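Local coordinates for AxyAgu115A (Amphibacillus xylanus NBRC 15112, PDB 6NPS), which is a family GH115 alpha-glucuronidase, a hydrolase that probably removes glucuronic acid side groups from arabinoglucuronoxylan, at residues Ile423-Leu428 with Asn519-Ala524; Val101-Gln104 with Glu110-Leu113; Glu255-Leu260 with Asp269-Ile274. The protein carries 3 engineered substitutions. All coordinates share one frame; numbering follows the deposited sequence.

Contact 1. Residues Ile423-Leu428 with Asn519-Ala524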
ATOM      1  N   ILE A 423      17.439  20.452 -11.396  1.00 26.14           N
ATOM      2  CA  ILE A 423      18.004  21.585 -10.667  1.00 31.65           C
ATOM      3  C   ILE A 423      19.135  21.045  -9.811  1.00 30.77           C
ATOM      4  O   ILE A 423      19.046  19.915  -9.314  1.00 34.09           O
ATOM      5  CB  ILE A 423      16.935  22.281  -9.787  1.00 34.31           C
ATOM      6  CG1 ILE A 423      15.870  22.943 -10.623  1.00 37.79           C
ATOM      7  CG2 ILE A 423      17.528  23.406  -8.972  1.00 41.41           C
ATOM      8  CD1 ILE A 423      14.891  23.713  -9.737  1.00 39.89           C
ATOM      9  N   ASN A 424      20.194  21.844  -9.634  1.00 33.12           N
ATOM     10  CA  ASN A 424      21.317  21.515  -8.734  1.00 29.85           C
ATOM     11  C   ASN A 424      20.844  20.826  -7.456  1.00 29.82           C
ATOM     12  O   ASN A 424      19.953  21.327  -6.754  1.00 31.36           O
ATOM     13  CB  ASN A 424      22.076  22.811  -8.363  1.00 30.38           C
ATOM     14  CG  ASN A 424      23.203  22.594  -7.349  1.00 30.77           C
ATOM     15  OD1 ASN A 424      23.899  21.590  -7.391  1.00 32.07           O
ATOM     16  ND2 ASN A 424      23.391  23.552  -6.440  1.00 30.52           N
ATOM     17  N   SER A 425      21.470  19.682  -7.133  1.00 28.15           N
ATOM     18  CA  SER A 425      21.257  18.998  -5.860  1.00 29.39           C
ATOM     19  C   SER A 425      22.590  18.600  -5.227  1.00 35.52           C
ATOM     20  O   SER A 425      22.627  17.688  -4.390  1.00 34.50           O
ATOM     21  CB  SER A 425      20.355  17.760  -6.049  1.00 27.79           C
ATOM     22  OG  SER A 425      20.908  16.922  -7.060  1.00 31.87           O
ATOM     23  N   SER A 426      23.690  19.252  -5.626  1.00 29.77           N
ATOM     24  CA  SER A 426      25.012  19.030  -5.061  1.00 32.63           C
ATOM     25  C   SER A 426      25.331  20.044  -3.958  1.00 34.42           C
ATOM     26  O   SER A 426      24.801  21.160  -3.907  1.00 36.24           O
ATOM     27  CB  SER A 426      26.091  19.076  -6.141  1.00 33.43           C
ATOM     28  OG  SER A 426      25.754  18.150  -7.191  1.00 35.79           O
ATOM     29  N   TYR A 427      26.216  19.638  -3.068  1.00 31.89           N
ATOM     30  CA  TYR A 427      26.389  20.305  -1.774  1.00 28.25           C
ATOM     31  C   TYR A 427      27.873  20.534  -1.569  1.00 22.35           C
ATOM     32  O   TYR A 427      28.644  19.576  -1.610  1.00 32.48           O
ATOM     33  CB  TYR A 427      25.783  19.389  -0.700  1.00 30.22           C
ATOM     34  CG  TYR A 427      25.740  19.911   0.730  1.00 31.45           C
ATOM     35  CD1 TYR A 427      25.151  21.106   1.031  1.00 28.32           C
ATOM     36  CD2 TYR A 427      26.287  19.146   1.768  1.00 30.16           C
ATOM     37  CE1 TYR A 427      25.148  21.593   2.394  1.00 33.72           C
ATOM     38  CE2 TYR A 427      26.277  19.585   3.085  1.00 30.71           C
ATOM     39  CZ  TYR A 427      25.686  20.798   3.397  1.00 32.81           C
ATOM     40  OH  TYR A 427      25.691  21.216   4.708  1.00 33.55           O
ATOM     41  N   LEU A 428      28.281  21.785  -1.321  1.00 25.17           N
ATOM     42  CA  LEU A 428      29.710  22.107  -1.309  1.00 25.53           C
ATOM     43  C   LEU A 428      30.537  21.268  -0.349  1.00 28.93           C
ATOM     44  O   LEU A 428      31.628  20.824  -0.753  1.00 29.61           O
ATOM     45  CB  LEU A 428      29.918  23.601  -1.023  1.00 27.97           C
ATOM     46  CG  LEU A 428      29.406  24.568  -2.106  1.00 34.03           C
ATOM     47  CD1 LEU A 428      30.109  25.944  -1.961  1.00 31.59           C
ATOM     48  CD2 LEU A 428      29.577  24.059  -3.544  1.00 33.51           C
ATOM     49  N   ASN A 519      20.196  15.349   0.277  1.00 31.20           N
ATOM     50  CA  ASN A 519      19.737  14.228   1.100  1.00 32.83           C
ATOM     51  C   ASN A 519      18.795  13.296   0.331  1.00 30.50           C
ATOM     52  O   ASN A 519      18.729  12.094   0.642  1.00 31.94           O
ATOM     53  CB  ASN A 519      19.035  14.743   2.366  1.00 34.00           C
ATOM     54  CG  ASN A 519      20.027  15.155   3.421  1.00 41.39           C
ATOM     55  OD1 ASN A 519      21.222  14.893   3.260  1.00 36.61           O
ATOM     56  ND2 ASN A 519      19.549  15.777   4.527  1.00 38.00           N
ATOM     57  N   ARG A 520      18.038  13.825  -0.637  1.00 29.89           N
ATOM     58  CA  ARG A 520      17.225  12.977  -1.534  1.00 28.04           C
ATOM     59  C   ARG A 520      17.011  13.797  -2.791  1.00 33.19           C
ATOM     60  O   ARG A 520      16.244  14.769  -2.752  1.00 35.47           O
ATOM     61  CB  ARG A 520      15.893  12.624  -0.892  1.00 27.83           C
ATOM     62  CG  ARG A 520      15.039  11.631  -1.689  1.00 28.78           C
ATOM     63  CD  ARG A 520      15.799  10.302  -1.706  1.00 29.40           C
ATOM     64  NE  ARG A 520      14.974   9.239  -2.169  1.00 32.48           N
ATOM     65  CZ  ARG A 520      15.045   7.981  -1.776  1.00 32.33           C
ATOM     66  NH1 ARG A 520      15.915   7.593  -0.852  1.00 29.40           N
ATOM     67  NH2 ARG A 520      14.211   7.116  -2.316  1.00 33.73           N
ATOM     68  N   ARG A 521      17.680  13.425  -3.902  1.00 29.46           N
ATOM     69  CA  ARG A 521      17.642  14.272  -5.080  1.00 30.17           C
ATOM     70  C   ARG A 521      16.215  14.313  -5.656  1.00 32.07           C
ATOM     71  O   ARG A 521      15.407  13.406  -5.420  1.00 30.97           O
ATOM     72  CB  ARG A 521      18.653  13.747  -6.102  1.00 31.81           C
ATOM     73  CG  ARG A 521      20.114  13.843  -5.608  1.00 31.20           C
ATOM     74  CD  ARG A 521      21.030  13.618  -6.808  1.00 34.81           C
ATOM     75  NE  ARG A 521      22.391  13.194  -6.485  1.00 38.59           N
ATOM     76  CZ  ARG A 521      23.439  14.016  -6.416  1.00 38.88           C
ATOM     77  NH1 ARG A 521      23.275  15.332  -6.605  1.00 34.53           N
ATOM     78  NH2 ARG A 521      24.648  13.532  -6.164  1.00 41.47           N
ATOM     79  N   PRO A 522      15.867  15.389  -6.363  1.00 32.01           N
ATOM     80  CA  PRO A 522      14.448  15.654  -6.700  1.00 34.00           C
ATOM     81  C   PRO A 522      13.682  14.510  -7.356  1.00 32.12           C
ATOM     82  O   PRO A 522      12.580  14.182  -6.903  1.00 32.08           O
ATOM     83  CB  PRO A 522      14.570  16.842  -7.666  1.00 35.34           C
ATOM     84  CG  PRO A 522      15.771  17.553  -7.230  1.00 39.27           C
ATOM     85  CD  PRO A 522      16.720  16.567  -6.627  1.00 34.47           C
ATOM     86  N   GLU A 523      14.205  13.944  -8.451  1.00 28.05           N
ATOM     87  CA  GLU A 523      13.487  12.906  -9.179  1.00 31.67           C
ATOM     88  C   GLU A 523      13.270  11.672  -8.312  1.00 32.88           C
ATOM     89  O   GLU A 523      12.307  10.921  -8.516  1.00 28.74           O
ATOM     90  CB  GLU A 523      14.273  12.528 -10.459  1.00 33.49           C
ATOM     91  CG  GLU A 523      14.374  13.649 -11.493  1.00 36.28           C
ATOM     92  CD  GLU A 523      15.649  14.540 -11.355  1.00 42.32           C
ATOM     93  OE1 GLU A 523      16.179  14.700 -10.196  1.00 38.67           O
ATOM     94  OE2 GLU A 523      16.098  15.084 -12.428  1.00 40.24           O
ATOM     95  N   ALA A 524      14.168  11.435  -7.362  1.00 26.61           N
ATOM     96  CA  ALA A 524      14.077  10.297  -6.462  1.00 31.08           C
ATOM     97  C   ALA A 524      13.232  10.584  -5.214  1.00 26.32           C
ATOM     98  O   ALA A 524      13.052   9.690  -4.398  1.00 29.34           O
ATOM     99  CB  ALA A 524      15.489   9.877  -6.004  1.00 30.86           C
TER
HETATM  100  O   HOH W   1      17.489  17.047 -10.317  1.00 32.79           O
HETATM  101  O   HOH W   2      27.004  15.558  -7.211  1.00 32.75           O
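Arg521 reaches across to Ser425 and takes hold of its hydroxyl, tying the loop after helix 500-519 to the loop that leads from strand 405-410 of the TIM barrel into helix 428-440. From the start the arginine runs past one oxygen. Its CB lies beside Ser425 OG without pressing on it; CG comes closer, at 3.5 Å from that OG, and CD closer still, at 3.3 Å. NE and CZ stay near the same oxygen but farther off, so NH1 is the atom that closes in. CG sits beside the backbone N (chi1 -65°), the chain runs extended to NE, and the turn about the CD-NE bond (chi4 -98°) swings NH1 toward Ser425. There NH1 donates to Ser425 OG over 2.9 Å, fairly straight at 162°, with the oxygen in the guanidinium plane. NH2 donates to a water 3.3 Å away, which also lies 2.9 Å from Ser426 OG, so the two serines meet the same group, one directly and one through solvent. Tyr420 adds a cation-pi contact to Arg521. Next along the chain, Pro522 touches the serine through its CD, 3.9 Å from Ser425 CB. The serine loop is braced from within by an Asx turn, Ser426 N donating to Asn424 OD1. A second water joins the loops beyond the proline: it donates to Glu523 OE1 at 2.7 Å and, weakly, to Ile423 O at 3.4 Å.

Contact 2. Residues Val101-Gln104 with Glu110-Leu113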
ATOM      1  N   VAL A 101      50.661  48.415 -11.486  1.00 41.14           N
ATOM      2  CA  VAL A 101      50.555  49.831 -11.833  1.00 40.27           C
ATOM      3  C   VAL A 101      51.956  50.379 -11.980  1.00 44.69           C
ATOM      4  O   VAL A 101      52.842  50.070 -11.166  1.00 49.23           O
ATOM      5  CB  VAL A 101      49.753  50.616 -10.774  1.00 44.08           C
ATOM      6  CG1 VAL A 101      49.806  52.102 -11.030  1.00 43.33           C
ATOM      7  CG2 VAL A 101      48.314  50.125 -10.724  1.00 40.94           C
ATOM      8  N   VAL A 102      52.171  51.205 -13.015  1.00 43.51           N
ATOM      9  CA  VAL A 102      53.501  51.701 -13.348  1.00 45.12           C
ATOM     10  C   VAL A 102      53.397  53.191 -13.659  1.00 48.18           C
ATOM     11  O   VAL A 102      52.377  53.683 -14.158  1.00 48.18           O
ATOM     12  CB  VAL A 102      54.117  50.930 -14.544  1.00 54.88           C
ATOM     13  CG1 VAL A 102      54.398  49.448 -14.174  1.00 47.91           C
ATOM     14  CG2 VAL A 102      53.185  51.000 -15.703  1.00 58.69           C
ATOM     15  N   ASP A 103      54.462  53.909 -13.335  1.00 49.15           N
ATOM     16  CA  ASP A 103      54.499  55.362 -13.407  1.00 59.42           C
ATOM     17  C   ASP A 103      55.174  55.767 -14.713  1.00 64.44           C
ATOM     18  O   ASP A 103      56.207  55.192 -15.081  1.00 63.77           O
ATOM     19  CB  ASP A 103      55.256  55.912 -12.192  1.00 72.89           C
ATOM     20  CG  ASP A 103      54.834  57.321 -11.811  1.00 92.41           C
ATOM     21  OD1 ASP A 103      53.999  57.920 -12.516  1.00 98.20           O
ATOM     22  OD2 ASP A 103      55.346  57.837 -10.791  1.00100.38           O
ATOM     23  N   GLN A 104      54.571  56.729 -15.418  1.00 62.21           N
ATOM     24  CA  GLN A 104      55.142  57.333 -16.617  1.00 66.08           C
ATOM     25  C   GLN A 104      55.662  56.319 -17.647  1.00 65.40           C
ATOM     26  O   GLN A 104      56.799  56.426 -18.106  1.00 65.78           O
ATOM     27  CB  GLN A 104      56.249  58.305 -16.234  1.00 72.66           C
ATOM     28  CG  GLN A 104      55.821  59.399 -15.268  1.00 83.86           C
ATOM     29  CD  GLN A 104      55.035  60.510 -15.947  1.00 92.19           C
ATOM     30  OE1 GLN A 104      54.935  60.552 -17.175  1.00 95.86           O
ATOM     31  NE2 GLN A 104      54.469  61.414 -15.149  1.00 90.52           N
ATOM     32  N   GLU A 110      50.540  59.120 -17.845  1.00 55.62           N
ATOM     33  CA  GLU A 110      51.052  59.368 -16.496  1.00 57.23           C
ATOM     34  C   GLU A 110      51.067  58.117 -15.616  1.00 52.41           C
ATOM     35  O   GLU A 110      51.992  57.934 -14.826  1.00 52.31           O
ATOM     36  CB  GLU A 110      50.220  60.464 -15.823  1.00 68.49           C
ATOM     37  CG  GLU A 110      50.208  61.756 -16.633  1.00 86.13           C
ATOM     38  CD  GLU A 110      49.340  62.852 -16.029  1.00100.02           C
ATOM     39  OE1 GLU A 110      49.497  63.145 -14.824  1.00105.08           O
ATOM     40  OE2 GLU A 110      48.512  63.433 -16.767  1.00104.27           O
ATOM     41  N   LYS A 111      50.047  57.272 -15.716  1.00 48.51           N
ATOM     42  CA  LYS A 111      49.940  56.034 -14.959  1.00 48.48           C
ATOM     43  C   LYS A 111      49.326  55.006 -15.875  1.00 48.04           C
ATOM     44  O   LYS A 111      48.495  55.341 -16.723  1.00 50.05           O
ATOM     45  CB  LYS A 111      49.055  56.120 -13.684  1.00 47.32           C
ATOM     46  CG  LYS A 111      49.437  57.174 -12.667  1.00 57.63           C
ATOM     47  CD  LYS A 111      50.800  56.887 -12.022  1.00 66.38           C
ATOM     48  CE  LYS A 111      50.791  55.658 -11.112  1.00 66.54           C
ATOM     49  NZ  LYS A 111      51.956  55.706 -10.162  1.00 68.53           N
ATOM     50  N   ALA A 112      49.734  53.756 -15.705  1.00 46.93           N
ATOM     51  CA  ALA A 112      49.127  52.680 -16.457  1.00 47.53           C
ATOM     52  C   ALA A 112      48.991  51.460 -15.563  1.00 47.61           C
ATOM     53  O   ALA A 112      49.831  51.192 -14.690  1.00 46.96           O
ATOM     54  CB  ALA A 112      49.940  52.316 -17.714  1.00 46.75           C
ATOM     55  N   LEU A 113      47.930  50.718 -15.803  1.00 41.93           N
ATOM     56  CA  LEU A 113      47.808  49.375 -15.281  1.00 40.68           C
ATOM     57  C   LEU A 113      48.372  48.426 -16.340  1.00 45.10           C
ATOM     58  O   LEU A 113      47.875  48.394 -17.473  1.00 44.51           O
ATOM     59  CB  LEU A 113      46.345  49.082 -14.967  1.00 36.34           C
ATOM     60  CG  LEU A 113      45.997  47.632 -14.646  1.00 40.69           C
ATOM     61  CD1 LEU A 113      46.847  47.167 -13.471  1.00 42.20           C
ATOM     62  CD2 LEU A 113      44.504  47.516 -14.327  1.00 42.83           C
TER
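Val101 packs against the aliphatic chain of Lys111 on the neighbouring strand, and this is the close side-chain meeting in the buried end of the contact, which also takes in Val102, Ala112 and Leu113. Val101 turns CG1 away from its backbone N (chi1 172°), and that methyl leans on the lysine, which it crosses at about a right angle, 3.7 Å from Lys111 CE. Its other branch meets the cross-strand neighbour of the valine more loosely, Val101 CG2 to Leu113 CD1 4.3 Å. Phe5 of strand 5-8 and Leu155 touch both Val101 and Leu113 and close over this face. On the reverse face Val102 CG2 rests on the methyl of Ala112, and Ile85 lies against the valine.

Between the two faces runs the backbone ladder of an antiparallel beta hairpin, strands 97-106 and 109-117, the inner pair of a four-stranded mixed sheet. Val102 and Ala112 form the hydrogen-bonded pair: Val102 N gives to Ala112 O at 2.9 Å, and Ala112 N gives back to Val102 O at 3.1 Å.

Toward the turn the side-chain packing slackens. Lys111 bends twice along its chain, folding its ammonium back toward Asp103, but the resulting salt bridge is long, Asp103 OD1 to Lys111 NZ 3.8 Å, and NZ also has a weak hydrogen bond to Met3 O. Asp103 OD1 also lies 3.1 Å from Glu110 O, two acceptors side by side. Here the chain turns a corner, and the side chain of Gln104, exposed to solvent, only skirts Glu110. What still ties the strands is Gln104 N, donating to Glu110 O over 2.9 Å.

Contact 3. Residues Glu255-Leu260 with Asp269-Ile274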
ATOM      1  N   GLU A 255      28.380  11.616 -32.483  1.00 38.92           N
ATOM      2  CA  GLU A 255      27.421  11.515 -33.583  1.00 41.84           C
ATOM      3  C   GLU A 255      28.083  11.499 -34.972  1.00 43.02           C
ATOM      4  O   GLU A 255      27.388  11.246 -35.975  1.00 47.06           O
ATOM      5  CB  GLU A 255      26.416  12.671 -33.512  1.00 48.61           C
ATOM      6  CG  GLU A 255      25.481  12.613 -32.300  1.00 63.19           C
ATOM      7  CD  GLU A 255      24.363  11.593 -32.468  1.00 75.75           C
ATOM      8  OE1 GLU A 255      24.547  10.406 -32.102  1.00 76.70           O
ATOM      9  OE2 GLU A 255      23.294  11.990 -32.977  1.00 84.04           O
ATOM     10  N   GLU A 256      29.397  11.755 -35.064  1.00 41.44           N
ATOM     11  CA  GLU A 256      30.040  11.842 -36.380  1.00 40.18           C
ATOM     12  C   GLU A 256      29.888  10.546 -37.158  1.00 38.40           C
ATOM     13  O   GLU A 256      29.538  10.569 -38.344  1.00 45.98           O
ATOM     14  CB  GLU A 256      31.519  12.218 -36.243  1.00 35.83           C
ATOM     15  CG  GLU A 256      31.704  13.646 -35.684  1.00 37.51           C
ATOM     16  CD  GLU A 256      33.129  14.213 -35.827  1.00 45.49           C
ATOM     17  OE1 GLU A 256      33.727  14.104 -36.929  1.00 55.76           O
ATOM     18  OE2 GLU A 256      33.633  14.799 -34.823  1.00 43.94           O
ATOM     19  N   TYR A 257      30.136   9.395 -36.505  1.00 41.24           N
ATOM     20  CA  TYR A 257      30.183   8.133 -37.247  1.00 40.91           C
ATOM     21  C   TYR A 257      28.835   7.803 -37.867  1.00 46.71           C
ATOM     22  O   TYR A 257      28.770   7.210 -38.958  1.00 47.16           O
ATOM     23  CB  TYR A 257      30.662   6.989 -36.343  1.00 41.21           C
ATOM     24  CG  TYR A 257      30.956   5.692 -37.119  1.00 41.41           C
ATOM     25  CD1 TYR A 257      30.277   4.525 -36.834  1.00 42.92           C
ATOM     26  CD2 TYR A 257      31.934   5.651 -38.104  1.00 44.10           C
ATOM     27  CE1 TYR A 257      30.538   3.347 -37.514  1.00 47.85           C
ATOM     28  CE2 TYR A 257      32.202   4.467 -38.817  1.00 45.19           C
ATOM     29  CZ  TYR A 257      31.500   3.318 -38.518  1.00 47.08           C
ATOM     30  OH  TYR A 257      31.747   2.139 -39.199  1.00 45.64           O
ATOM     31  N   LYS A 258      27.755   8.215 -37.215  1.00 44.24           N
ATOM     32  CA  LYS A 258      26.422   7.936 -37.730  1.00 47.66           C
ATOM     33  C   LYS A 258      26.220   8.479 -39.146  1.00 46.26           C
ATOM     34  O   LYS A 258      25.502   7.865 -39.937  1.00 45.77           O
ATOM     35  CB  LYS A 258      25.365   8.509 -36.782  1.00 52.01           C
ATOM     36  CG  LYS A 258      23.985   7.972 -37.041  1.00 64.09           C
ATOM     37  CD  LYS A 258      22.900   8.730 -36.284  1.00 76.03           C
ATOM     38  CE  LYS A 258      23.251  10.197 -36.072  1.00 82.45           C
ATOM     39  NZ  LYS A 258      22.103  10.943 -35.478  1.00 90.16           N
ATOM     40  N   TYR A 259      26.825   9.621 -39.479  1.00 46.84           N
ATOM     41  CA  TYR A 259      26.635  10.245 -40.791  1.00 53.38           C
ATOM     42  C   TYR A 259      27.670   9.808 -41.818  1.00 55.66           C
ATOM     43  O   TYR A 259      27.450  10.003 -43.016  1.00 58.40           O
ATOM     44  CB  TYR A 259      26.713  11.778 -40.682  1.00 58.24           C
ATOM     45  CG  TYR A 259      25.660  12.428 -39.800  1.00 66.19           C
ATOM     46  CD1 TYR A 259      24.490  12.957 -40.348  1.00 70.54           C
ATOM     47  CD2 TYR A 259      25.839  12.521 -38.424  1.00 64.25           C
ATOM     48  CE1 TYR A 259      23.531  13.556 -39.547  1.00 72.28           C
ATOM     49  CE2 TYR A 259      24.877  13.112 -37.612  1.00 66.51           C
ATOM     50  CZ  TYR A 259      23.730  13.633 -38.178  1.00 70.62           C
ATOM     51  OH  TYR A 259      22.768  14.222 -37.385  1.00 71.06           O
ATOM     52  N   LEU A 260      28.807   9.264 -41.376  1.00 57.62           N
ATOM     53  CA  LEU A 260      29.905   8.893 -42.263  1.00 56.84           C
ATOM     54  C   LEU A 260      29.971   7.397 -42.540  1.00 57.38           C
ATOM     55  O   LEU A 260      30.698   6.985 -43.451  1.00 54.01           O
ATOM     56  CB  LEU A 260      31.246   9.366 -41.658  1.00 49.25           C
ATOM     57  CG  LEU A 260      31.349  10.870 -41.418  1.00 49.98           C
ATOM     58  CD1 LEU A 260      32.622  11.244 -40.694  1.00 50.94           C
ATOM     59  CD2 LEU A 260      31.221  11.666 -42.669  1.00 52.97           C
ATOM     60  N   ASP A 269      30.799  -0.011 -41.721  1.00 52.53           N
ATOM     61  CA  ASP A 269      29.455   0.118 -41.142  1.00 62.43           C
ATOM     62  C   ASP A 269      29.329  -0.751 -39.886  1.00 62.10           C
ATOM     63  O   ASP A 269      28.426  -1.577 -39.745  1.00 64.02           O
ATOM     64  CB  ASP A 269      28.362  -0.246 -42.151  1.00 69.60           C
ATOM     65  CG  ASP A 269      27.056   0.485 -41.866  1.00 79.11           C
ATOM     66  OD1 ASP A 269      26.212   0.597 -42.783  1.00 85.55           O
ATOM     67  OD2 ASP A 269      26.879   0.952 -40.723  1.00 78.60           O
ATOM     68  N   ALA A 270      30.254  -0.555 -38.957  1.00 56.57           N
ATOM     69  CA  ALA A 270      30.311  -1.338 -37.735  1.00 54.11           C
ATOM     70  C   ALA A 270      31.240  -0.637 -36.760  1.00 54.11           C
ATOM     71  O   ALA A 270      32.422  -0.439 -37.061  1.00 47.65           O
ATOM     72  CB  ALA A 270      30.801  -2.761 -38.024  1.00 52.98           C
ATOM     73  N   TRP A 271      30.712  -0.221 -35.603  1.00 57.79           N
ATOM     74  CA  TRP A 271      31.538   0.362 -34.540  1.00 56.67           C
ATOM     75  C   TRP A 271      32.192  -0.809 -33.814  1.00 58.14           C
ATOM     76  O   TRP A 271      31.752  -1.255 -32.752  1.00 57.66           O
ATOM     77  CB  TRP A 271      30.697   1.229 -33.618  1.00 55.80           C
ATOM     78  CG  TRP A 271      31.512   2.065 -32.686  1.00 59.68           C
ATOM     79  CD1 TRP A 271      31.584   1.944 -31.327  1.00 58.35           C
ATOM     80  CD2 TRP A 271      32.374   3.155 -33.041  1.00 60.00           C
ATOM     81  NE1 TRP A 271      32.437   2.893 -30.811  1.00 59.41           N
ATOM     82  CE2 TRP A 271      32.938   3.650 -31.840  1.00 61.53           C
ATOM     83  CE3 TRP A 271      32.720   3.765 -34.253  1.00 56.87           C
ATOM     84  CZ2 TRP A 271      33.835   4.716 -31.821  1.00 60.52           C
ATOM     85  CZ3 TRP A 271      33.614   4.827 -34.235  1.00 58.51           C
ATOM     86  CH2 TRP A 271      34.162   5.293 -33.022  1.00 57.90           C
ATOM     87  N   ASN A 272      33.243  -1.340 -34.438  1.00 55.18           N
ATOM     88  CA  ASN A 272      33.783  -2.648 -34.076  1.00 58.04           C
ATOM     89  C   ASN A 272      35.192  -2.746 -34.651  1.00 58.33           C
ATOM     90  O   ASN A 272      35.363  -2.905 -35.864  1.00 57.00           O
ATOM     91  CB  ASN A 272      32.886  -3.762 -34.615  1.00 65.54           C
ATOM     92  CG  ASN A 272      33.222  -5.118 -34.027  1.00 72.03           C
ATOM     93  OD1 ASN A 272      34.376  -5.552 -34.060  1.00 73.51           O
ATOM     94  ND2 ASN A 272      32.210  -5.799 -33.485  1.00 73.95           N
ATOM     95  N   PHE A 273      36.197  -2.631 -33.782  1.00 61.91           N
ATOM     96  CA  PHE A 273      37.585  -2.667 -34.225  1.00 60.56           C
ATOM     97  C   PHE A 273      38.013  -4.057 -34.663  1.00 61.87           C
ATOM     98  O   PHE A 273      39.035  -4.192 -35.346  1.00 59.83           O
ATOM     99  CB  PHE A 273      38.502  -2.170 -33.108  1.00 59.05           C
ATOM    100  CG  PHE A 273      39.881  -1.813 -33.572  1.00 55.87           C
ATOM    101  CD1 PHE A 273      40.104  -0.655 -34.307  1.00 53.53           C
ATOM    102  CD2 PHE A 273      40.956  -2.625 -33.272  1.00 56.06           C
ATOM    103  CE1 PHE A 273      41.373  -0.315 -34.724  1.00 53.47           C
ATOM    104  CE2 PHE A 273      42.226  -2.293 -33.694  1.00 58.54           C
ATOM    105  CZ  PHE A 273      42.431  -1.129 -34.427  1.00 56.21           C
ATOM    106  N   ILE A 274      37.267  -5.091 -34.276  1.00 64.63           N
ATOM    107  CA  ILE A 274      37.591  -6.450 -34.702  1.00 65.60           C
ATOM    108  C   ILE A 274      37.115  -6.696 -36.129  1.00 66.74           C
ATOM    109  O   ILE A 274      37.893  -7.118 -36.995  1.00 67.55           O
ATOM    110  CB  ILE A 274      36.982  -7.473 -33.723  1.00 68.03           C
ATOM    111  CG1 ILE A 274      37.541  -7.265 -32.309  1.00 69.07           C
ATOM    112  CG2 ILE A 274      37.213  -8.911 -34.197  1.00 68.29           C
ATOM    113  CD1 ILE A 274      36.517  -7.520 -31.214  1.00 69.07           C
TER
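Tyr257, on the short helix 256-260, points its ring at the loop residues Ala270 and Trp271 and is the only residue of 255-260 to touch 269-274. The aromatic part comes first. Trp271 brings CE3, on the six-membered ring of its indole, over one face of the tyrosine, 3.6 Å from Tyr257 CD1 and displaced toward the rim. The two planes are inclined at 52° with centroids 5.2 Å apart, an oblique meeting. Phe283 makes an edge-to-face contact with the same tyrosine, and Ile280, also of helix 277-291, touches both Tyr257 and Trp271.

The polar part gathers at the phenol oxygen. CG of Tyr257 stands anti to the backbone N (chi1 -170°), which sends the ring outward from the helix until OH reaches the loop. Ala270 N donates to Tyr257 OH over 3.1 Å at 158°, lying near the plane of the ring, while the hydroxyl is hydrogen-bonded in turn to the carbonyl of Tyr267. Trp271 is itself the centre of an inverse gamma turn, and its NE1 is held by Arg303 O. Both segments lie in the excursion between barrel strands 241-242 and 298-300. A phenylalanine here would probably keep the ring packing but leave the Ala270 amide and the Tyr267 carbonyl without their shared partner. One hydroxyl, accepting from one peptide and bonded to another, thus pins the returning loop to the helix, while the tilted indole touches one face of the ring near its rim.

In the fold
Contact 1 lies near the middle of the molecule, about 8 Å from the centre of the chain; contact 3 is about 36 Å from that centre and contact 2 about 44 Å. None touches another. Centre to centre, contact 1 stands about 36 Å from contact 3 and 50 Å from contact 2, while contacts 2 and 3 are about 59 Å apart. Contacts 1 and 3 both fall in the GH115 family region, whose core is a TIM barrel; each has a segment in the connection leaving the C-terminal end of a barrel strand, where such enzymes usually have their active site, though nearness to it is not established here. Contact 2 belongs to a separate sheet earlier in the chain.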